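Local structure of glutathionyl-hydroquinone reductase PcpF (Sphingobium chlorophenolicum, 4FQU) at residues A[103-108]-A[118-123]; A[32-37]-A[133-138]; A[7-12]-A[82-87]. The protein catalyses the glutathione-dependent reduction of glutathionyl-hydroquinones to the corresponding hydroquinones, including halogenated ones that arise in pentachlorophenol degradation. All coordinates share one frame; numbering follows the deposited sequence.

Interaction 1. Residues A[103-108]-A[118-123]; sequences DYLYQV and GRVTIP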
ATOM      1  N   ASP A 103      -4.960 -23.522 -23.693  1.00 20.84           N
ATOM      2  CA  ASP A 103      -5.764 -22.564 -22.946  1.00 22.33           C
ATOM      3  C   ASP A 103      -4.941 -22.087 -21.755  1.00 26.62           C
ATOM      4  O   ASP A 103      -4.959 -20.904 -21.386  1.00 23.46           O
ATOM      5  CB  ASP A 103      -7.069 -23.176 -22.441  1.00 24.84           C
ATOM      6  CG  ASP A 103      -7.965 -23.704 -23.553  1.00 36.76           C
ATOM      7  OD1 ASP A 103      -8.755 -22.910 -24.105  1.00 32.00           O
ATOM      8  OD2 ASP A 103      -7.908 -24.934 -23.845  1.00 54.83           O
ATOM      9  N   TYR A 104      -4.200 -23.021 -21.168  1.00 22.41           N
ATOM     10  CA  TYR A 104      -3.435 -22.759 -19.964  1.00 20.22           C
ATOM     11  C   TYR A 104      -1.941 -22.953 -20.181  1.00 23.55           C
ATOM     12  O   TYR A 104      -1.535 -23.863 -20.907  1.00 21.24           O
ATOM     13  CB  TYR A 104      -3.889 -23.725 -18.902  1.00 20.38           C
ATOM     14  CG  TYR A 104      -5.364 -23.717 -18.717  1.00 22.89           C
ATOM     15  CD1 TYR A 104      -6.010 -22.551 -18.405  1.00 26.13           C
ATOM     16  CD2 TYR A 104      -6.115 -24.870 -18.851  1.00 22.95           C
ATOM     17  CE1 TYR A 104      -7.372 -22.517 -18.224  1.00 31.44           C
ATOM     18  CE2 TYR A 104      -7.475 -24.849 -18.683  1.00 25.55           C
ATOM     19  CZ  TYR A 104      -8.118 -23.662 -18.362  1.00 29.90           C
ATOM     20  OH  TYR A 104      -9.499 -23.572 -18.161  1.00 26.65           O
ATOM     21  N   LEU A 105      -1.121 -22.113 -19.540  1.00 22.96           N
ATOM     22  CA  LEU A 105       0.338 -22.214 -19.672  1.00 17.27           C
ATOM     23  C   LEU A 105       0.804 -23.582 -19.298  1.00 17.85           C
ATOM     24  O   LEU A 105       1.625 -24.139 -19.987  1.00 19.01           O
ATOM     25  CB  LEU A 105       1.078 -21.158 -18.857  1.00 18.26           C
ATOM     26  CG  LEU A 105       2.617 -21.068 -18.895  1.00 20.05           C
ATOM     27  CD1 LEU A 105       3.144 -20.658 -20.230  1.00 15.34           C
ATOM     28  CD2 LEU A 105       3.085 -20.063 -17.829  1.00 20.20           C
ATOM     29  N   TYR A 106       0.260 -24.133 -18.214  1.00 26.17           N
ATOM     30  CA  TYR A 106       0.590 -25.511 -17.813  1.00 21.61           C
ATOM     31  C   TYR A 106       0.514 -26.512 -18.971  1.00 22.67           C
ATOM     32  O   TYR A 106       1.331 -27.407 -19.048  1.00 27.88           O
ATOM     33  CB  TYR A 106      -0.157 -25.981 -16.540  1.00 21.53           C
ATOM     34  CG  TYR A 106      -1.630 -26.398 -16.619  1.00 21.26           C
ATOM     35  CD1 TYR A 106      -2.036 -27.483 -17.358  1.00 18.90           C
ATOM     36  CD2 TYR A 106      -2.600 -25.724 -15.888  1.00 23.37           C
ATOM     37  CE1 TYR A 106      -3.362 -27.875 -17.395  1.00 18.81           C
ATOM     38  CE2 TYR A 106      -3.930 -26.093 -15.936  1.00 20.09           C
ATOM     39  CZ  TYR A 106      -4.295 -27.172 -16.691  1.00 22.00           C
ATOM     40  OH  TYR A 106      -5.607 -27.551 -16.747  1.00 25.08           O
ATOM     41  N   GLN A 107      -0.424 -26.345 -19.899  1.00 22.22           N
ATOM     42  CA  GLN A 107      -0.465 -27.209 -21.089  1.00 23.82           C
ATOM     43  C   GLN A 107       0.757 -27.099 -22.023  1.00 26.10           C
ATOM     44  O   GLN A 107       0.916 -27.960 -22.901  1.00 27.71           O
ATOM     45  CB  GLN A 107      -1.720 -26.954 -21.939  1.00 21.09           C
ATOM     46  CG  GLN A 107      -3.006 -27.424 -21.375  1.00 21.45           C
ATOM     47  CD  GLN A 107      -4.155 -26.694 -21.971  1.00 29.76           C
ATOM     48  OE1 GLN A 107      -4.157 -25.464 -22.040  1.00 31.96           O
ATOM     49  NE2 GLN A 107      -5.140 -27.434 -22.437  1.00 43.81           N
ATOM     50  N   VAL A 108       1.577 -26.047 -21.890  1.00 19.60           N
ATOM     51  CA  VAL A 108       2.783 -25.943 -22.695  1.00 17.76           C
ATOM     52  C   VAL A 108       3.795 -26.915 -22.126  1.00 26.80           C
ATOM     53  O   VAL A 108       4.385 -27.708 -22.859  1.00 27.83           O
ATOM     54  CB  VAL A 108       3.397 -24.534 -22.711  1.00 17.50           C
ATOM     55  CG1 VAL A 108       4.689 -24.527 -23.527  1.00 16.81           C
ATOM     56  CG2 VAL A 108       2.432 -23.529 -23.295  1.00 19.87           C
ATOM     57  N   GLY A 118       6.479 -29.971 -11.633  1.00 18.74           N
ATOM     58  CA  GLY A 118       7.225 -28.824 -11.168  1.00 21.86           C
ATOM     59  C   GLY A 118       6.438 -27.556 -11.217  1.00 21.00           C
ATOM     60  O   GLY A 118       5.214 -27.591 -11.355  1.00 20.15           O
ATOM     61  N   ARG A 119       7.096 -26.410 -11.112  1.00 23.05           N
ATOM     62  CA  ARG A 119       6.272 -25.214 -11.261  1.00 25.94           C
ATOM     63  C   ARG A 119       6.042 -24.920 -12.741  1.00 20.41           C
ATOM     64  O   ARG A 119       6.694 -25.497 -13.600  1.00 19.87           O
ATOM     65  CB  ARG A 119       6.824 -24.033 -10.494  1.00 25.25           C
ATOM     66  CG  ARG A 119       7.666 -24.440  -9.323  1.00 31.07           C
ATOM     67  CD  ARG A 119       8.230 -23.210  -8.693  1.00 38.28           C
ATOM     68  NE  ARG A 119       7.133 -22.312  -8.432  1.00 42.87           N
ATOM     69  CZ  ARG A 119       7.201 -21.000  -8.574  1.00 45.52           C
ATOM     70  NH1 ARG A 119       8.355 -20.434  -8.970  1.00 26.96           N
ATOM     71  NH2 ARG A 119       6.101 -20.278  -8.307  1.00 36.04           N
ATOM     72  N   VAL A 120       5.053 -24.091 -13.037  1.00 20.35           N
ATOM     73  CA  VAL A 120       4.689 -23.794 -14.429  1.00 23.21           C
ATOM     74  C   VAL A 120       4.782 -22.295 -14.586  1.00 22.02           C
ATOM     75  O   VAL A 120       3.778 -21.596 -14.320  1.00 20.99           O
ATOM     76  CB  VAL A 120       3.220 -24.233 -14.819  1.00 22.33           C
ATOM     77  CG1 VAL A 120       2.931 -23.833 -16.231  1.00 20.64           C
ATOM     78  CG2 VAL A 120       3.015 -25.736 -14.700  1.00 20.12           C
ATOM     79  N   THR A 121       5.975 -21.832 -15.006  1.00 16.27           N
ATOM     80  CA  THR A 121       6.344 -20.417 -15.086  1.00 16.27           C
ATOM     81  C   THR A 121       6.648 -19.844 -16.484  1.00 23.47           C
ATOM     82  O   THR A 121       6.849 -20.590 -17.468  1.00 17.37           O
ATOM     83  CB  THR A 121       7.578 -20.155 -14.259  1.00 17.75           C
ATOM     84  OG1 THR A 121       8.771 -20.558 -14.968  1.00 16.62           O
ATOM     85  CG2 THR A 121       7.466 -20.870 -13.004  1.00 19.29           C
ATOM     86  N   ILE A 122       6.662 -18.503 -16.561  1.00 22.80           N
ATOM     87  CA  ILE A 122       7.219 -17.803 -17.722  1.00 20.22           C
ATOM     88  C   ILE A 122       8.420 -17.041 -17.247  1.00 19.87           C
ATOM     89  O   ILE A 122       8.484 -16.717 -16.074  1.00 23.39           O
ATOM     90  CB  ILE A 122       6.234 -16.803 -18.322  1.00 20.20           C
ATOM     91  CG1 ILE A 122       5.861 -15.733 -17.304  1.00 22.63           C
ATOM     92  CG2 ILE A 122       4.976 -17.496 -18.825  1.00 19.53           C
ATOM     93  CD1 ILE A 122       4.486 -15.080 -17.624  1.00 25.86           C
ATOM     94  N   PRO A 123       9.349 -16.702 -18.144  1.00 16.93           N
ATOM     95  CA  PRO A 123       9.388 -16.903 -19.588  1.00 19.99           C
ATOM     96  C   PRO A 123       9.896 -18.283 -19.970  1.00 24.77           C
ATOM     97  O   PRO A 123      10.620 -18.879 -19.171  1.00 31.86           O
ATOM     98  CB  PRO A 123      10.415 -15.866 -20.038  1.00 20.61           C
ATOM     99  CG  PRO A 123      11.307 -15.728 -18.904  1.00 17.57           C
ATOM    100  CD  PRO A 123      10.407 -15.772 -17.720  1.00 18.81           C
TER
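In the thioredoxin-like N-terminal domain, the start of helix 106-112 packs against the extended segment that leads to the cis peptide bond before Pro-123, the cis-proline characteristic of the glutathione transferase fold. Leu-105 and Val-120 carry most of this contact. Their side chains run past each other in opposite directions, bringing Leu-105 CG to 3.9 Å from Val-120 CG1. With CG anti to the backbone N (chi1 -178°), Leu-105 sends its branched end across the extended segment to Ile-122, whose side chain it crosses at about a right angle. Both leucine methyls converge on Ile-122 CG2, CD2 being the nearer, and CD2 also lies 3.8 Å from the carbonyl carbon C of Thr-121.

Val-120 sets its two methyls on Tyr-106, at the start of the helix: CG1 against its backbone N and CA, CG2 against CB. Tyr-106 CG takes the crowded position between its own N and carbonyl carbon (chi1 77°), and the ring is carried away from 118-123, one face over Tyr-104 CB. The contact is purely apolar and largely buried. Residues 119-122 probably bind glutathione, and Ile-122 also lies near the probable nucleophile Cys-53, so Leu-105 probably lies just behind the active-site wall. At the start of the helix, OE1 of Gln-107 reaches back to accept a nearly straight bond from Tyr-104 N at 2.6 Å.

Interaction 2. Residues A[32-37]-A[133-138]; sequences GGLDAG and ILNNES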
ATOM      1  N   GLY A  32      18.860 -25.287 -20.982  1.00 30.09           N
ATOM      2  CA  GLY A  32      19.520 -25.495 -22.260  1.00 25.55           C
ATOM      3  C   GLY A  32      19.907 -24.190 -22.897  1.00 26.56           C
ATOM      4  O   GLY A  32      19.792 -23.139 -22.256  1.00 27.02           O
ATOM      5  N   GLY A  33      20.325 -24.249 -24.164  1.00 30.06           N
ATOM      6  CA  GLY A  33      20.957 -23.118 -24.845  1.00 25.77           C
ATOM      7  C   GLY A  33      22.252 -23.020 -24.124  1.00 34.77           C
ATOM      8  O   GLY A  33      22.614 -23.974 -23.425  1.00 53.34           O
ATOM      9  N   LEU A  34      22.954 -21.920 -24.214  1.00 24.71           N
ATOM     10  CA  LEU A  34      23.929 -21.708 -23.121  1.00 39.64           C
ATOM     11  C   LEU A  34      25.234 -22.436 -23.205  1.00 38.51           C
ATOM     12  O   LEU A  34      26.236 -21.919 -22.762  1.00 42.95           O
ATOM     13  CB  LEU A  34      23.341 -22.115 -21.764  1.00 33.67           C
ATOM     14  CG  LEU A  34      23.468 -21.111 -20.628  1.00 28.75           C
ATOM     15  CD1 LEU A  34      23.286 -19.737 -21.199  1.00 40.10           C
ATOM     16  CD2 LEU A  34      22.395 -21.361 -19.630  1.00 25.61           C
ATOM     17  N   ASP A  35      25.219 -23.643 -23.741  1.00 47.74           N
ATOM     18  CA  ASP A  35      26.419 -24.479 -23.760  1.00 65.13           C
ATOM     19  C   ASP A  35      27.440 -24.121 -24.838  1.00 56.20           C
ATOM     20  O   ASP A  35      27.160 -23.366 -25.761  1.00 47.74           O
ATOM     21  CB  ASP A  35      26.063 -25.972 -23.819  1.00 79.39           C
ATOM     22  CG  ASP A  35      25.864 -26.459 -25.218  1.00 75.78           C
ATOM     23  OD1 ASP A  35      26.897 -26.772 -25.848  1.00 74.45           O
ATOM     24  OD2 ASP A  35      24.688 -26.518 -25.674  1.00 73.44           O
ATOM     25  N   ALA A  36      28.636 -24.676 -24.668  1.00 75.89           N
ATOM     26  CA  ALA A  36      29.818 -24.295 -25.441  1.00 85.81           C
ATOM     27  C   ALA A  36      29.494 -23.488 -26.708  1.00 73.33           C
ATOM     28  O   ALA A  36      29.518 -22.243 -26.719  1.00 57.51           O
ATOM     29  CB  ALA A  36      30.658 -25.548 -25.781  1.00 77.88           C
ATOM     30  N   GLY A  37      29.195 -24.209 -27.776  1.00 67.79           N
ATOM     31  CA  GLY A  37      28.896 -23.568 -29.027  1.00 54.58           C
ATOM     32  C   GLY A  37      27.827 -24.386 -29.669  1.00 54.51           C
ATOM     33  O   GLY A  37      28.064 -25.565 -29.926  1.00 75.18           O
ATOM     34  N   ILE A 133      10.722 -27.359 -24.418  1.00 21.95           N
ATOM     35  CA  ILE A 133      11.374 -26.214 -23.780  1.00 18.44           C
ATOM     36  C   ILE A 133      12.901 -26.206 -23.812  1.00 20.70           C
ATOM     37  O   ILE A 133      13.570 -27.133 -23.359  1.00 29.71           O
ATOM     38  CB  ILE A 133      10.931 -26.017 -22.349  1.00 16.59           C
ATOM     39  CG1 ILE A 133       9.457 -25.620 -22.347  1.00 17.54           C
ATOM     40  CG2 ILE A 133      11.847 -24.979 -21.707  1.00 16.51           C
ATOM     41  CD1 ILE A 133       8.855 -25.290 -21.023  1.00 17.99           C
ATOM     42  N   LEU A 134      13.471 -25.148 -24.348  1.00 18.09           N
ATOM     43  CA  LEU A 134      14.894 -25.157 -24.471  1.00 18.70           C
ATOM     44  C   LEU A 134      15.459 -24.681 -23.170  1.00 20.10           C
ATOM     45  O   LEU A 134      16.441 -25.206 -22.694  1.00 23.62           O
ATOM     46  CB  LEU A 134      15.370 -24.255 -25.593  1.00 17.95           C
ATOM     47  CG  LEU A 134      16.893 -24.160 -25.441  1.00 15.51           C
ATOM     48  CD1 LEU A 134      17.497 -25.425 -25.926  1.00 16.73           C
ATOM     49  CD2 LEU A 134      17.487 -22.971 -26.135  1.00 12.66           C
ATOM     50  N   ASN A 135      14.842 -23.665 -22.599  1.00 18.77           N
ATOM     51  CA  ASN A 135      15.375 -23.074 -21.387  1.00 20.16           C
ATOM     52  C   ASN A 135      14.336 -22.124 -20.861  1.00 20.78           C
ATOM     53  O   ASN A 135      13.659 -21.491 -21.645  1.00 22.44           O
ATOM     54  CB  ASN A 135      16.694 -22.398 -21.673  1.00 18.68           C
ATOM     55  CG  ASN A 135      17.279 -21.704 -20.466  1.00 25.22           C
ATOM     56  OD1 ASN A 135      16.586 -20.957 -19.784  1.00 23.33           O
ATOM     57  ND2 ASN A 135      18.587 -21.912 -20.220  1.00 23.41           N
ATOM     58  N   ASN A 136      14.144 -22.092 -19.543  1.00 21.74           N
ATOM     59  CA  ASN A 136      13.051 -21.335 -18.940  1.00 18.91           C
ATOM     60  C   ASN A 136      13.490 -20.731 -17.628  1.00 22.27           C
ATOM     61  O   ASN A 136      12.721 -20.673 -16.668  1.00 23.36           O
ATOM     62  CB  ASN A 136      11.800 -22.178 -18.741  1.00 17.34           C
ATOM     63  CG  ASN A 136      11.976 -23.266 -17.693  1.00 21.93           C
ATOM     64  OD1 ASN A 136      11.008 -23.677 -17.044  1.00 21.20           O
ATOM     65  ND2 ASN A 136      13.202 -23.747 -17.532  1.00 21.43           N
ATOM     66  N   GLU A 137      14.734 -20.268 -17.632  1.00 19.53           N
ATOM     67  CA  GLU A 137      15.315 -19.473 -16.579  1.00 22.28           C
ATOM     68  C   GLU A 137      15.714 -18.136 -17.158  1.00 18.95           C
ATOM     69  O   GLU A 137      16.633 -18.103 -17.945  1.00 19.85           O
ATOM     70  CB  GLU A 137      16.566 -20.190 -16.058  1.00 23.29           C
ATOM     71  CG  GLU A 137      17.450 -19.346 -15.186  1.00 25.55           C
ATOM     72  CD  GLU A 137      16.723 -18.739 -13.999  1.00 35.84           C
ATOM     73  OE1 GLU A 137      16.266 -19.530 -13.150  1.00 50.07           O
ATOM     74  OE2 GLU A 137      16.595 -17.484 -13.904  1.00 36.87           O
ATOM     75  N   SER A 138      15.025 -17.053 -16.769  1.00 20.54           N
ATOM     76  CA  SER A 138      15.280 -15.668 -17.276  1.00 23.02           C
ATOM     77  C   SER A 138      16.767 -15.300 -17.373  1.00 27.02           C
ATOM     78  O   SER A 138      17.296 -14.958 -18.445  1.00 23.83           O
ATOM     79  CB  SER A 138      14.584 -14.620 -16.405  1.00 15.96           C
ATOM     80  OG  SER A 138      14.236 -15.225 -15.169  1.00 30.77           O
TER
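Asn-135 and Leu-134 both place CG anti to their own backbone N (chi1 177° and 170°), yet the two side chains reach different parts of the glycine pair 32-33. They sit where edge strand 132-135 of the thioredoxin-like sheet turns a corner at Leu-134, at a classic beta bulge in which Leu-134 and Asn-135 both lie opposite Leu-125.

The extended side chain of Asn-135 puts its carboxamide alongside Gly-32. ND2 donates to Gly-32 O at 2.7 Å, with an N-H...O angle of 157°. The acceptor lies close to the amide plane of the asparagine, and the donor in the plane of the glycine carbonyl. ND2 also donates to Glu-140 OE1 in helix 138-146, so the amide nitrogen joins the N-terminal loop to the helix. Such a double grip would hold the carboxamide against rotation. In return, Gly-32 N makes a weak bond to Leu-134 O at 3.0 Å.

Leu-134 turns its branched end onto the Gly-32 to Gly-33 peptide. CD1 approaches Gly-33 N to 3.5 Å, and CD2 lies beside Gly-33 CA. Where these methyls pack, Gly-33 presents bare backbone at a positive phi. Leu-34 adds a peripheral touch: its side chain crosses that of Asn-135 at about a right angle, with CD2 near ND2, and also rests on helix 138-146.

Beyond the asparagine, Glu-137 takes the N-cap position of that helix. Together with Ser-138 it probably binds glutathione, so Asn-135 probably helps to position this approach to the site. It does so through an Asx turn, in which Asn-135 OD1 accepts an almost straight bond from Glu-137 N at 2.9 Å.

Interaction 3. Residues A[7-12]-A[82-87]; sequences GVWRDA and GENGWT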
ATOM      1  N   GLY A   7       1.686 -34.188 -14.422  1.00 33.12           N
ATOM      2  CA  GLY A   7       1.026 -33.776 -15.636  1.00 30.31           C
ATOM      3  C   GLY A   7      -0.377 -33.306 -15.252  1.00 37.96           C
ATOM      4  O   GLY A   7      -1.241 -33.015 -16.106  1.00 31.41           O
ATOM      5  N   VAL A   8      -0.639 -33.239 -13.958  1.00 29.99           N
ATOM      6  CA  VAL A   8      -1.948 -32.780 -13.615  1.00 28.94           C
ATOM      7  C   VAL A   8      -1.858 -31.492 -12.877  1.00 29.20           C
ATOM      8  O   VAL A   8      -0.960 -31.297 -12.088  1.00 29.87           O
ATOM      9  CB  VAL A   8      -2.656 -33.798 -12.791  1.00 28.11           C
ATOM     10  CG1 VAL A   8      -3.953 -33.225 -12.228  1.00 21.81           C
ATOM     11  CG2 VAL A   8      -2.931 -34.968 -13.661  1.00 25.19           C
ATOM     12  N   TRP A   9      -2.790 -30.595 -13.114  1.00 26.10           N
ATOM     13  CA  TRP A   9      -2.630 -29.302 -12.506  1.00 28.36           C
ATOM     14  C   TRP A   9      -3.255 -29.298 -11.132  1.00 32.70           C
ATOM     15  O   TRP A   9      -4.399 -29.680 -10.979  1.00 36.84           O
ATOM     16  CB  TRP A   9      -3.202 -28.198 -13.396  1.00 26.18           C
ATOM     17  CG  TRP A   9      -3.135 -26.851 -12.741  1.00 24.83           C
ATOM     18  CD1 TRP A   9      -4.163 -26.166 -12.170  1.00 29.72           C
ATOM     19  CD2 TRP A   9      -1.978 -26.059 -12.554  1.00 23.95           C
ATOM     20  NE1 TRP A   9      -3.715 -24.988 -11.651  1.00 31.67           N
ATOM     21  CE2 TRP A   9      -2.373 -24.899 -11.883  1.00 24.23           C
ATOM     22  CE3 TRP A   9      -0.644 -26.211 -12.904  1.00 26.37           C
ATOM     23  CZ2 TRP A   9      -1.503 -23.912 -11.565  1.00 22.66           C
ATOM     24  CZ3 TRP A   9       0.217 -25.234 -12.587  1.00 23.29           C
ATOM     25  CH2 TRP A   9      -0.211 -24.099 -11.915  1.00 27.41           C
ATOM     26  N   ARG A  10      -2.504 -28.855 -10.132  1.00 33.57           N
ATOM     27  CA  ARG A  10      -2.968 -28.905  -8.756  1.00 33.76           C
ATOM     28  C   ARG A  10      -2.802 -27.565  -8.045  1.00 37.92           C
ATOM     29  O   ARG A  10      -1.692 -27.178  -7.711  1.00 39.73           O
ATOM     30  CB  ARG A  10      -2.198 -29.988  -7.976  1.00 34.55           C
ATOM     31  CG  ARG A  10      -2.228 -31.399  -8.560  1.00 28.97           C
ATOM     32  CD  ARG A  10      -2.694 -32.478  -7.525  1.00 46.87           C
ATOM     33  NE  ARG A  10      -3.798 -33.294  -8.037  1.00 40.98           N
ATOM     34  CZ  ARG A  10      -3.650 -34.370  -8.830  1.00 62.42           C
ATOM     35  NH1 ARG A  10      -2.436 -34.817  -9.197  1.00 50.06           N
ATOM     36  NH2 ARG A  10      -4.728 -35.024  -9.269  1.00 55.24           N
ATOM     37  N   ASP A  11      -3.899 -26.867  -7.787  1.00 46.68           N
ATOM     38  CA  ASP A  11      -3.860 -25.680  -6.920  1.00 59.68           C
ATOM     39  C   ASP A  11      -3.949 -26.089  -5.429  1.00 62.54           C
ATOM     40  O   ASP A  11      -4.056 -25.248  -4.537  1.00 60.43           O
ATOM     41  CB  ASP A  11      -4.966 -24.676  -7.318  1.00 62.88           C
ATOM     42  CG  ASP A  11      -4.678 -23.233  -6.838  1.00 77.38           C
ATOM     43  OD1 ASP A  11      -3.523 -22.931  -6.398  1.00 66.41           O
ATOM     44  OD2 ASP A  11      -5.623 -22.398  -6.923  1.00 69.00           O
ATOM     45  N   ALA A  12      -3.889 -27.397  -5.184  1.00 76.90           N
ATOM     46  CA  ALA A  12      -3.947 -27.973  -3.836  1.00 90.58           C
ATOM     47  C   ALA A  12      -2.585 -28.524  -3.338  1.00 93.82           C
ATOM     48  O   ALA A  12      -2.140 -29.596  -3.781  1.00 91.98           O
ATOM     49  CB  ALA A  12      -5.040 -29.078  -3.779  1.00 88.06           C
ATOM     50  N   GLY A  82      -5.330 -17.306 -11.849  1.00 28.77           N
ATOM     51  CA  GLY A  82      -6.250 -17.968 -10.926  1.00 26.96           C
ATOM     52  C   GLY A  82      -6.074 -19.483 -10.753  1.00 32.81           C
ATOM     53  O   GLY A  82      -4.950 -19.986 -10.656  1.00 30.62           O
ATOM     54  N   GLU A  83      -7.191 -20.208 -10.714  1.00 31.67           N
ATOM     55  CA  GLU A  83      -7.200 -21.642 -10.432  1.00 32.48           C
ATOM     56  C   GLU A  83      -6.199 -22.396 -11.258  1.00 38.45           C
ATOM     57  O   GLU A  83      -5.570 -23.345 -10.761  1.00 42.89           O
ATOM     58  CB  GLU A  83      -8.553 -22.248 -10.750  1.00 36.76           C
ATOM     59  CG  GLU A  83      -9.662 -21.923  -9.798  1.00 48.33           C
ATOM     60  CD  GLU A  83     -10.969 -22.544 -10.248  1.00 67.17           C
ATOM     61  OE1 GLU A  83     -11.699 -23.052  -9.356  1.00 67.22           O
ATOM     62  OE2 GLU A  83     -11.250 -22.525 -11.487  1.00 56.89           O
ATOM     63  N   ASN A  84      -6.090 -21.999 -12.527  1.00 33.51           N
ATOM     64  CA  ASN A  84      -5.238 -22.683 -13.498  1.00 26.15           C
ATOM     65  C   ASN A  84      -3.900 -21.979 -13.699  1.00 24.40           C
ATOM     66  O   ASN A  84      -3.088 -22.363 -14.514  1.00 30.74           O
ATOM     67  CB  ASN A  84      -5.959 -22.857 -14.840  1.00 28.69           C
ATOM     68  CG  ASN A  84      -7.325 -23.552 -14.706  1.00 36.79           C
ATOM     69  OD1 ASN A  84      -8.335 -22.881 -14.522  1.00 36.29           O
ATOM     70  ND2 ASN A  84      -7.356 -24.894 -14.824  1.00 33.57           N
ATOM     71  N   GLY A  85      -3.632 -20.944 -12.939  1.00 25.47           N
ATOM     72  CA  GLY A  85      -2.394 -20.233 -13.170  1.00 28.11           C
ATOM     73  C   GLY A  85      -2.385 -19.470 -14.477  1.00 27.39           C
ATOM     74  O   GLY A  85      -3.428 -19.103 -15.019  1.00 25.52           O
ATOM     75  N   TRP A  86      -1.199 -19.200 -14.985  1.00 24.19           N
ATOM     76  CA  TRP A  86      -1.107 -18.388 -16.175  1.00 24.15           C
ATOM     77  C   TRP A  86      -1.881 -19.070 -17.285  1.00 24.78           C
ATOM     78  O   TRP A  86      -1.688 -20.252 -17.524  1.00 27.93           O
ATOM     79  CB  TRP A  86       0.342 -18.255 -16.594  1.00 26.19           C
ATOM     80  CG  TRP A  86       1.258 -17.488 -15.676  1.00 26.04           C
ATOM     81  CD1 TRP A  86       2.372 -17.960 -15.088  1.00 21.91           C
ATOM     82  CD2 TRP A  86       1.166 -16.098 -15.307  1.00 24.33           C
ATOM     83  NE1 TRP A  86       2.973 -16.965 -14.351  1.00 21.59           N
ATOM     84  CE2 TRP A  86       2.250 -15.813 -14.478  1.00 21.12           C
ATOM     85  CE3 TRP A  86       0.264 -15.079 -15.586  1.00 25.15           C
ATOM     86  CZ2 TRP A  86       2.470 -14.556 -13.941  1.00 22.42           C
ATOM     87  CZ3 TRP A  86       0.490 -13.809 -15.020  1.00 23.61           C
ATOM     88  CH2 TRP A  86       1.574 -13.574 -14.215  1.00 17.67           C
ATOM     89  N   THR A  87      -2.730 -18.307 -17.967  1.00 21.88           N
ATOM     90  CA  THR A  87      -3.700 -18.808 -18.937  1.00 19.33           C
ATOM     91  C   THR A  87      -3.585 -17.963 -20.203  1.00 20.09           C
ATOM     92  O   THR A  87      -3.066 -16.855 -20.167  1.00 20.75           O
ATOM     93  CB  THR A  87      -5.144 -18.644 -18.416  1.00 20.97           C
ATOM     94  OG1 THR A  87      -5.919 -18.014 -19.416  1.00 29.26           O
ATOM     95  CG2 THR A  87      -5.219 -17.664 -17.305  1.00 26.20           C
TER
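Short strand 9-10, which pairs with strand 3-4 in a small antiparallel sheet, runs past a type I beta turn spanning Gly-82 to Gly-85. The turn is closed by Gly-85 N donating to Gly-82 O at 2.8 Å. The backbones stay well apart, with CA of Asp-11 and CA of Glu-83 6.3 Å from each other at the nearest pairing, and side chains of the strand segment bridge the gap. Gly-85 leaves the turn at a positive phi of 69°, a conformation suited to a residue lacking CB.

Trp-9 carries most of the contact. Its CG is anti to the backbone N (chi1 176°), which extends the indole from the strand toward the turn. The pyrrole edge leads: NE1 donates to Glu-83 O at 2.6 Å, in the ring plane and onto a carbonyl lone pair, with an N-H...O angle of 161°. Asn-84 O lies 3.6 Å above one face of the same indole, offset toward its rim, so consecutive carbonyls of the turn meet the ring in different ways, one at its edge and the next over its face. The side chain of Asp-11 comes alongside Glu-83 at the exposed margin, Asp-11 CB lying 3.7 Å from Glu-83 O, while OD1 bonds to the N of Gly-2.

The indole also stacks on Tyr-106 and touches Val-120. Trp-86, directly after the turn, is a probable glutathione-binding residue and stacks on His-284. The arrangement thus fastens an N-terminal extension to the turn bordering the probable glutathione site of a Xi-class transferase.

In the fold
Interaction 1 is the buried one of the three and wholly apolar; interactions 2 and 3 lie at the surface and each turn on a side-chain N-H given to a backbone carbonyl, from an asparagine amide and an indole respectively. Both surface contacts tie the N-terminal region to the thioredoxin-like domain, at places about 25 Å apart between centres and without touching. Interaction 1 lies between them and meets both. Toward interaction 3, Val-120 CG2 packs on Trp-9 CZ3, and Leu-105 N probably bonds to Trp-86 O. Toward interaction 2, Pro-123 meets Asn-136 and Ser-138. Each of the three includes residues that probably bind glutathione.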